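Local coordinates for carbamate kinase (Aeropyrum pernix, PDB 2E9Y), which probably catalyses the reversible transfer of a phosphoryl group between ATP and carbamate, at residues 223-228 against 287-292; 45-50 against 229-234. All coordinates share one frame; numbering follows the deposited sequence. Where two conformers were deposited one is given.

Interaction 1: residues 223-228 against 287-292; sequences LATQLN and ERTGKP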
ATOM      1  N   LEU A 223     -16.729 -10.689   0.716  1.00 15.46           N
ATOM      2  CA  LEU A 223     -16.850  -9.238   0.866  1.00 13.85           C
ATOM      3  C   LEU A 223     -18.221  -8.763   0.389  1.00 15.41           C
ATOM      4  O   LEU A 223     -18.862  -7.943   1.044  1.00 16.23           O
ATOM      5  CB  LEU A 223     -15.770  -8.506   0.058  1.00 13.42           C
ATOM      6  CG  LEU A 223     -15.826  -6.972   0.127  1.00 11.43           C
ATOM      7  CD1 LEU A 223     -15.668  -6.512   1.572  1.00 15.08           C
ATOM      8  CD2 LEU A 223     -14.719  -6.368  -0.737  1.00 14.53           C
ATOM      9  N   ALA A 224     -18.655  -9.275  -0.758  1.00 16.18           N
ATOM     10  CA  ALA A 224     -19.950  -8.893  -1.326  1.00 18.29           C
ATOM     11  C   ALA A 224     -21.064  -9.217  -0.334  1.00 18.00           C
ATOM     12  O   ALA A 224     -21.989  -8.427  -0.133  1.00 18.55           O
ATOM     13  CB  ALA A 224     -20.184  -9.635  -2.645  1.00 17.73           C
ATOM     14  N   THR A 225     -20.965 -10.385   0.284  1.00 17.32           N
ATOM     15  CA  THR A 225     -21.950 -10.813   1.264  1.00 18.57           C
ATOM     16  C   THR A 225     -21.933  -9.917   2.502  1.00 19.51           C
ATOM     17  O   THR A 225     -22.988  -9.521   2.998  1.00 19.16           O
ATOM     18  CB  THR A 225     -21.700 -12.278   1.688  1.00 18.57           C
ATOM     19  OG1 THR A 225     -21.959 -13.144   0.577  1.00 19.12           O
ATOM     20  CG2 THR A 225     -22.600 -12.667   2.854  1.00 19.30           C
ATOM     21  N   GLN A 226     -20.743  -9.581   2.994  1.00 18.28           N
ATOM     22  CA  GLN A 226     -20.639  -8.758   4.195  1.00 18.88           C
ATOM     23  C   GLN A 226     -21.009  -7.279   3.948  1.00 20.03           C
ATOM     24  O   GLN A 226     -21.353  -6.541   4.862  1.00 20.40           O
ATOM     25  CB  GLN A 226     -19.214  -8.873   4.752  1.00 19.19           C
ATOM     26  CG  GLN A 226     -18.876 -10.293   5.212  1.00 19.33           C
ATOM     27  CD  GLN A 226     -17.666 -10.278   6.124  1.00 21.70           C
ATOM     28  OE1 GLN A 226     -16.623  -9.714   5.831  1.00 22.19           O
ATOM     29  NE2 GLN A 226     -17.810 -11.014   7.245  1.00 23.08           N
ATOM     30  N   LEU A 227     -20.891  -6.845   2.672  1.00 18.77           N
ATOM     31  CA  LEU A 227     -21.267  -5.470   2.335  1.00 20.61           C
ATOM     32  C   LEU A 227     -22.750  -5.367   1.965  1.00 22.10           C
ATOM     33  O   LEU A 227     -23.270  -4.305   1.643  1.00 22.63           O
ATOM     34  CB  LEU A 227     -20.439  -5.010   1.124  1.00 20.14           C
ATOM     35  CG  LEU A 227     -18.975  -4.691   1.423  1.00 19.66           C
ATOM     36  CD1 LEU A 227     -18.241  -4.197   0.173  1.00 18.23           C
ATOM     37  CD2 LEU A 227     -18.815  -3.610   2.487  1.00 19.88           C
ATOM     38  N   ASN A 228     -23.430  -6.526   1.962  1.00 22.44           N
ATOM     39  CA  ASN A 228     -24.802  -6.546   1.461  1.00 25.72           C
ATOM     40  C   ASN A 228     -24.880  -5.995   0.027  1.00 24.60           C
ATOM     41  O   ASN A 228     -25.756  -5.208  -0.309  1.00 25.19           O
ATOM     42  CB  ASN A 228     -25.673  -5.691   2.385  1.00 29.09           C
ATOM     43  CG  ASN A 228     -25.666  -6.263   3.782  1.00 33.52           C
ATOM     44  OD1 ASN A 228     -25.660  -5.538   4.771  1.00 38.00           O
ATOM     45  ND2 ASN A 228     -25.769  -7.600   3.856  1.00 35.87           N
ATOM     46  N   GLU A 287     -26.045 -18.485  -2.198  1.00 21.31           N
ATOM     47  CA  GLU A 287     -26.535 -19.183  -1.012  1.00 21.65           C
ATOM     48  C   GLU A 287     -26.614 -18.301   0.229  1.00 23.54           C
ATOM     49  O   GLU A 287     -27.568 -18.393   1.002  1.00 22.14           O
ATOM     50  CB  GLU A 287     -25.656 -20.398  -0.702  1.00 22.74           C
ATOM     51  CG  GLU A 287     -25.553 -21.401  -1.841  1.00 24.40           C
ATOM     52  CD  GLU A 287     -24.706 -22.599  -1.474  1.00 26.76           C
ATOM     53  OE1 GLU A 287     -23.654 -22.403  -0.828  1.00 28.09           O
ATOM     54  OE2 GLU A 287     -25.084 -23.732  -1.837  1.00 26.33           O
ATOM     55  N   ARG A 288     -25.618 -17.440   0.417  1.00 22.55           N
ATOM     56  CA  ARG A 288     -25.588 -16.569   1.588  1.00 24.10           C
ATOM     57  C   ARG A 288     -26.417 -15.296   1.491  1.00 24.16           C
ATOM     58  O   ARG A 288     -26.831 -14.757   2.518  1.00 23.43           O
ATOM     59  CB  ARG A 288     -24.144 -16.187   1.927  1.00 24.57           C
ATOM     60  CG  ARG A 288     -23.269 -17.377   2.282  0.50 24.48           C
ATOM     61  CD  ARG A 288     -21.950 -16.930   2.882  0.50 26.49           C
ATOM     62  NE  ARG A 288     -22.145 -16.172   4.113  0.50 27.09           N
ATOM     63  CZ  ARG A 288     -21.156 -15.744   4.890  0.50 28.04           C
ATOM     64  NH1 ARG A 288     -19.897 -15.999   4.565  0.50 29.26           N
ATOM     65  NH2 ARG A 288     -21.427 -15.062   5.994  0.50 30.02           N
ATOM     66  N   THR A 289     -26.663 -14.810   0.277  1.00 23.66           N
ATOM     67  CA  THR A 289     -27.423 -13.575   0.113  1.00 25.74           C
ATOM     68  C   THR A 289     -28.748 -13.744  -0.613  1.00 26.09           C
ATOM     69  O   THR A 289     -29.670 -12.953  -0.418  1.00 26.60           O
ATOM     70  CB  THR A 289     -26.617 -12.518  -0.663  1.00 26.36           C
ATOM     71  OG1 THR A 289     -26.558 -12.888  -2.047  1.00 29.13           O
ATOM     72  CG2 THR A 289     -25.205 -12.398  -0.097  1.00 26.14           C
ATOM     73  N   GLY A 290     -28.841 -14.765  -1.456  1.00 26.72           N
ATOM     74  CA  GLY A 290     -30.071 -14.981  -2.195  1.00 26.81           C
ATOM     75  C   GLY A 290     -30.141 -14.106  -3.433  1.00 27.68           C
ATOM     76  O   GLY A 290     -31.168 -14.059  -4.111  1.00 30.46           O
ATOM     77  N   LYS A 291     -29.053 -13.404  -3.730  1.00 26.33           N
ATOM     78  CA  LYS A 291     -28.997 -12.541  -4.906  1.00 26.92           C
ATOM     79  C   LYS A 291     -28.153 -13.199  -5.996  1.00 26.11           C
ATOM     80  O   LYS A 291     -27.302 -14.044  -5.712  1.00 25.19           O
ATOM     81  CB  LYS A 291     -28.406 -11.176  -4.541  1.00 28.41           C
ATOM     82  CG  LYS A 291     -29.297 -10.338  -3.633  1.00 32.62           C
ATOM     83  CD  LYS A 291     -28.616  -9.039  -3.240  1.00 35.52           C
ATOM     84  CE  LYS A 291     -29.592  -8.070  -2.582  1.00 37.66           C
ATOM     85  NZ  LYS A 291     -30.217  -8.628  -1.353  1.00 40.21           N
ATOM     86  N   PRO A 292     -28.387 -12.827  -7.262  1.00 26.30           N
ATOM     87  CA  PRO A 292     -27.623 -13.411  -8.368  1.00 26.10           C
ATOM     88  C   PRO A 292     -26.152 -12.989  -8.395  1.00 25.11           C
ATOM     89  O   PRO A 292     -25.782 -11.930  -7.894  1.00 25.66           O
ATOM     90  CB  PRO A 292     -28.364 -12.913  -9.609  1.00 27.70           C
ATOM     91  CG  PRO A 292     -29.756 -12.682  -9.119  1.00 28.56           C
ATOM     92  CD  PRO A 292     -29.532 -12.053  -7.772  1.00 28.53           C
TER
HETATM   93  O   HOH W   1     -20.114 -13.264   7.616  1.00 45.96           O
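Thr225 meets Thr289 and, in the conformer described, Arg288 in a helix-to-helix contact at the surface of the amino acid kinase fold, where the last turns of helices 216-226 and 275-289 meet. The CA atoms of Thr225 and Thr289 are 6.2 Å apart, and a threonine methyl takes part in each of the closest approaches. Thr289 CG2 comes in obliquely against Thr225, 3.4 Å from Thr225 OG1 and 3.9 Å from Thr225 CA. The approach of the Thr225 hydroxyl to this methyl is van der Waals packing; its weak hydrogen bond goes to Ser221 O, one turn back in its helix.

With Thr225 OG1 beside the backbone N (chi1 -67°), CG2 stands anti to that N and faces Arg288. It lies over one face of the guanidinium, 3.6 Å above the plane and displaced to the rim, with Arg288 NE as its nearest atom at 3.8 Å. The bend of the arginine at chi3 (61°) brings the flat group back across this methyl.

Thr289 turns its two branches to different tasks. Its methyl faces the other helix, while OG1 is hydrogen-bonded to Phe285 O and accepts from Lys291 N at 3.1 Å (N-H...O 160°), forming an ST turn where Gly290 leaves the helix with positive phi. Cutting Thr289 back to an alanine removes both branches, which would probably leave a gap beside Thr225 and take from Lys291 N its side-chain acceptor and from Phe285 O its hydroxyl partner.

The other helix end closes with a Schellman motif at Asn228. In the same arginine conformer, one water bridges the side chains of Gln226 and Arg288, accepting from Gln226 NE2 at 3.2 Å and from Arg288 NH2 at 2.8 Å.

Interaction 2: residues 45-50 against 229-234; sequences DGWRSV and ADLLVI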
ATOM      1  N   ASP A  45     -23.187   3.643 -16.235  1.00 36.22           N
ATOM      2  CA  ASP A  45     -24.503   3.012 -16.200  1.00 36.81           C
ATOM      3  C   ASP A  45     -25.188   3.113 -14.840  1.00 36.82           C
ATOM      4  O   ASP A  45     -26.264   2.548 -14.641  1.00 37.30           O
ATOM      5  CB  ASP A  45     -24.410   1.547 -16.640  1.00 38.06           C
ATOM      6  CG  ASP A  45     -23.983   1.402 -18.093  1.00 38.97           C
ATOM      7  OD1 ASP A  45     -24.404   2.237 -18.922  1.00 39.52           O
ATOM      8  OD2 ASP A  45     -23.240   0.452 -18.411  1.00 40.37           O
ATOM      9  N   GLY A  46     -24.562   3.826 -13.905  1.00 35.89           N
ATOM     10  CA  GLY A  46     -25.155   4.017 -12.591  1.00 33.68           C
ATOM     11  C   GLY A  46     -24.708   3.147 -11.428  1.00 33.13           C
ATOM     12  O   GLY A  46     -25.172   3.341 -10.302  1.00 32.89           O
ATOM     13  N   TRP A  47     -23.810   2.200 -11.676  1.00 31.15           N
ATOM     14  CA  TRP A  47     -23.344   1.314 -10.612  1.00 29.90           C
ATOM     15  C   TRP A  47     -22.316   1.930  -9.669  1.00 28.59           C
ATOM     16  O   TRP A  47     -21.507   2.769 -10.070  1.00 28.85           O
ATOM     17  CB  TRP A  47     -22.714   0.041 -11.198  1.00 29.56           C
ATOM     18  CG  TRP A  47     -23.676  -0.972 -11.735  1.00 30.31           C
ATOM     19  CD1 TRP A  47     -24.065  -1.128 -13.033  1.00 30.38           C
ATOM     20  CD2 TRP A  47     -24.353  -1.991 -10.988  1.00 30.96           C
ATOM     21  NE1 TRP A  47     -24.939  -2.182 -13.144  1.00 30.96           N
ATOM     22  CE2 TRP A  47     -25.134  -2.730 -11.904  1.00 31.51           C
ATOM     23  CE3 TRP A  47     -24.375  -2.351  -9.634  1.00 32.42           C
ATOM     24  CZ2 TRP A  47     -25.931  -3.811 -11.511  1.00 30.39           C
ATOM     25  CZ3 TRP A  47     -25.168  -3.425  -9.240  1.00 31.09           C
ATOM     26  CH2 TRP A  47     -25.935  -4.143 -10.179  1.00 32.79           C
ATOM     27  N   ARG A  48     -22.373   1.516  -8.407  1.00 26.99           N
ATOM     28  CA  ARG A  48     -21.387   1.932  -7.415  1.00 26.29           C
ATOM     29  C   ARG A  48     -20.593   0.633  -7.311  1.00 25.18           C
ATOM     30  O   ARG A  48     -21.170  -0.451  -7.425  1.00 23.34           O
ATOM     31  CB  ARG A  48     -22.032   2.280  -6.069  1.00 27.48           C
ATOM     32  CG  ARG A  48     -22.820   3.586  -6.076  1.00 28.83           C
ATOM     33  CD  ARG A  48     -23.193   4.035  -4.664  1.00 30.49           C
ATOM     34  NE  ARG A  48     -22.083   4.668  -3.948  1.00 33.49           N
ATOM     35  CZ  ARG A  48     -21.561   5.854  -4.261  1.00 33.81           C
ATOM     36  NH1 ARG A  48     -22.045   6.548  -5.283  1.00 33.93           N
ATOM     37  NH2 ARG A  48     -20.558   6.353  -3.548  1.00 33.13           N
ATOM     38  N   SER A  49     -19.284   0.715  -7.111  1.00 22.60           N
ATOM     39  CA  SER A  49     -18.513  -0.513  -7.061  1.00 22.59           C
ATOM     40  C   SER A  49     -17.358  -0.564  -6.084  1.00 20.77           C
ATOM     41  O   SER A  49     -16.847   0.458  -5.628  1.00 20.47           O
ATOM     42  CB  SER A  49     -17.958  -0.819  -8.450  1.00 23.36           C
ATOM     43  OG  SER A  49     -17.036   0.188  -8.843  1.00 27.55           O
ATOM     44  N   VAL A  50     -16.978  -1.795  -5.772  1.00 19.39           N
ATOM     45  CA  VAL A  50     -15.837  -2.098  -4.926  1.00 18.12           C
ATOM     46  C   VAL A  50     -15.109  -3.058  -5.851  1.00 17.56           C
ATOM     47  O   VAL A  50     -15.600  -4.154  -6.145  1.00 16.85           O
ATOM     48  CB  VAL A  50     -16.233  -2.817  -3.629  1.00 20.25           C
ATOM     49  CG1 VAL A  50     -14.975  -3.234  -2.869  1.00 20.50           C
ATOM     50  CG2 VAL A  50     -17.070  -1.893  -2.757  1.00 21.50           C
ATOM     51  N   ALA A 229     -23.925  -6.403  -0.804  1.00 22.26           N
ATOM     52  CA  ALA A 229     -23.866  -5.945  -2.185  1.00 22.35           C
ATOM     53  C   ALA A 229     -25.060  -6.481  -2.962  1.00 22.68           C
ATOM     54  O   ALA A 229     -25.610  -7.533  -2.632  1.00 21.43           O
ATOM     55  CB  ALA A 229     -22.561  -6.408  -2.841  1.00 19.88           C
ATOM     56  N   ASP A 230     -25.449  -5.755  -4.002  1.00 22.60           N
ATOM     57  CA  ASP A 230     -26.576  -6.159  -4.829  1.00 23.94           C
ATOM     58  C   ASP A 230     -26.143  -7.194  -5.861  1.00 23.34           C
ATOM     59  O   ASP A 230     -26.967  -7.942  -6.388  1.00 22.76           O
ATOM     60  CB  ASP A 230     -27.160  -4.935  -5.542  1.00 26.48           C
ATOM     61  CG  ASP A 230     -27.705  -3.900  -4.575  1.00 27.97           C
ATOM     62  OD1 ASP A 230     -28.731  -4.178  -3.923  1.00 30.29           O
ATOM     63  OD2 ASP A 230     -27.106  -2.810  -4.459  1.00 28.86           O
ATOM     64  N   LEU A 231     -24.844  -7.248  -6.142  1.00 21.81           N
ATOM     65  CA  LEU A 231     -24.346  -8.185  -7.137  1.00 19.97           C
ATOM     66  C   LEU A 231     -22.864  -8.488  -6.990  1.00 20.75           C
ATOM     67  O   LEU A 231     -22.084  -7.620  -6.604  1.00 20.64           O
ATOM     68  CB  LEU A 231     -24.594  -7.619  -8.540  1.00 21.23           C
ATOM     69  CG  LEU A 231     -24.073  -8.387  -9.762  1.00 23.66           C
ATOM     70  CD1 LEU A 231     -24.804  -9.714  -9.891  1.00 24.33           C
ATOM     71  CD2 LEU A 231     -24.286  -7.556 -11.021  1.00 23.99           C
ATOM     72  N   LEU A 232     -22.496  -9.733  -7.278  1.00 19.50           N
ATOM     73  CA  LEU A 232     -21.100 -10.155  -7.257  1.00 20.40           C
ATOM     74  C   LEU A 232     -20.775 -10.416  -8.719  1.00 21.34           C
ATOM     75  O   LEU A 232     -21.474 -11.176  -9.398  1.00 20.17           O
ATOM     76  CB  LEU A 232     -20.897 -11.446  -6.449  1.00 19.27           C
ATOM     77  CG  LEU A 232     -19.520 -12.113  -6.623  1.00 20.69           C
ATOM     78  CD1 LEU A 232     -18.415 -11.180  -6.121  1.00 17.46           C
ATOM     79  CD2 LEU A 232     -19.475 -13.432  -5.873  1.00 19.85           C
ATOM     80  N   VAL A 233     -19.727  -9.768  -9.207  1.00 20.12           N
ATOM     81  CA  VAL A 233     -19.312  -9.924 -10.592  1.00 20.11           C
ATOM     82  C   VAL A 233     -17.874 -10.424 -10.646  1.00 20.51           C
ATOM     83  O   VAL A 233     -16.996  -9.866  -9.989  1.00 20.72           O
ATOM     84  CB  VAL A 233     -19.371  -8.575 -11.342  1.00 20.96           C
ATOM     85  CG1 VAL A 233     -18.928  -8.759 -12.792  1.00 20.22           C
ATOM     86  CG2 VAL A 233     -20.778  -8.001 -11.275  1.00 21.79           C
ATOM     87  N   ILE A 234     -17.639 -11.481 -11.412  1.00 20.03           N
ATOM     88  CA  ILE A 234     -16.288 -12.002 -11.572  1.00 21.69           C
ATOM     89  C   ILE A 234     -15.917 -11.843 -13.040  1.00 21.43           C
ATOM     90  O   ILE A 234     -16.516 -12.473 -13.910  1.00 22.33           O
ATOM     91  CB  ILE A 234     -16.187 -13.485 -11.183  1.00 20.90           C
ATOM     92  CG1 ILE A 234     -16.545 -13.660  -9.703  1.00 21.14           C
ATOM     93  CG2 ILE A 234     -14.766 -13.978 -11.418  1.00 19.97           C
ATOM     94  CD1 ILE A 234     -16.514 -15.091  -9.231  1.00 23.33           C
TER
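Trp47 packs against Leu231 and Asp230 at the N-terminal ends of two strands in the main sheet of the amino acid kinase fold. Strands 48-52 and 231-236 both pair in parallel with strand 6-10, which lies between them, so here side chains span the width of a strand.

The apolar part rests on one pair. The six-membered ring of Trp47 reaches Leu231 with CH2, which is 3.9 Å from Leu231 CD2 and 4.1 Å from Leu231 CB; Trp47 CZ2 is also 4.1 Å from that CD2 methyl. The two side chains cross at about a right angle. In Trp47, CG stands anti to the carbonyl carbon (chi1 -76°), and chi2 of 96° sets the indole broadly crosswise to its CA-CB-CG stem, carrying the benzo end toward the leucine. Leu305 of helix 301-305 touches both side chains, and Trp47 also packs on Ala7 of the intervening strand.

The polar residue contributes only carbon to this contact. Asp230 hydrogen-bonds to Leu6 N through OD2, tying the start of one strand to its neighbour, and its side chain also packs on Arg5. Its methylene lies at the edge of the indole, near the ring plane, a looser approach in which Asp230 CB is 4.5 Å from Trp47 CZ3.

In the fold
From the N terminus, the chain reaches 45-50 first, passes through helix 216-226, and returns at 229-234, where interaction 2 closes a loop with 178 residues between its segments. Residues 223-228 lie inside that loop; the chain then runs on to 287-292, where interaction 1 closes a second loop of 58 residues that crosses the first instead of nesting within it. The contact centres are about 12 Å apart. Residues 223-228 run directly into 229-234, and a probable hydrogen bond joins Ala224 O to Ala229 N at 2.9 Å. Together the contacts relate strand 48-52 to strand 231-236 and helix 216-226 to helix 275-289, while Lys291 and Pro292 pack back on 229-234.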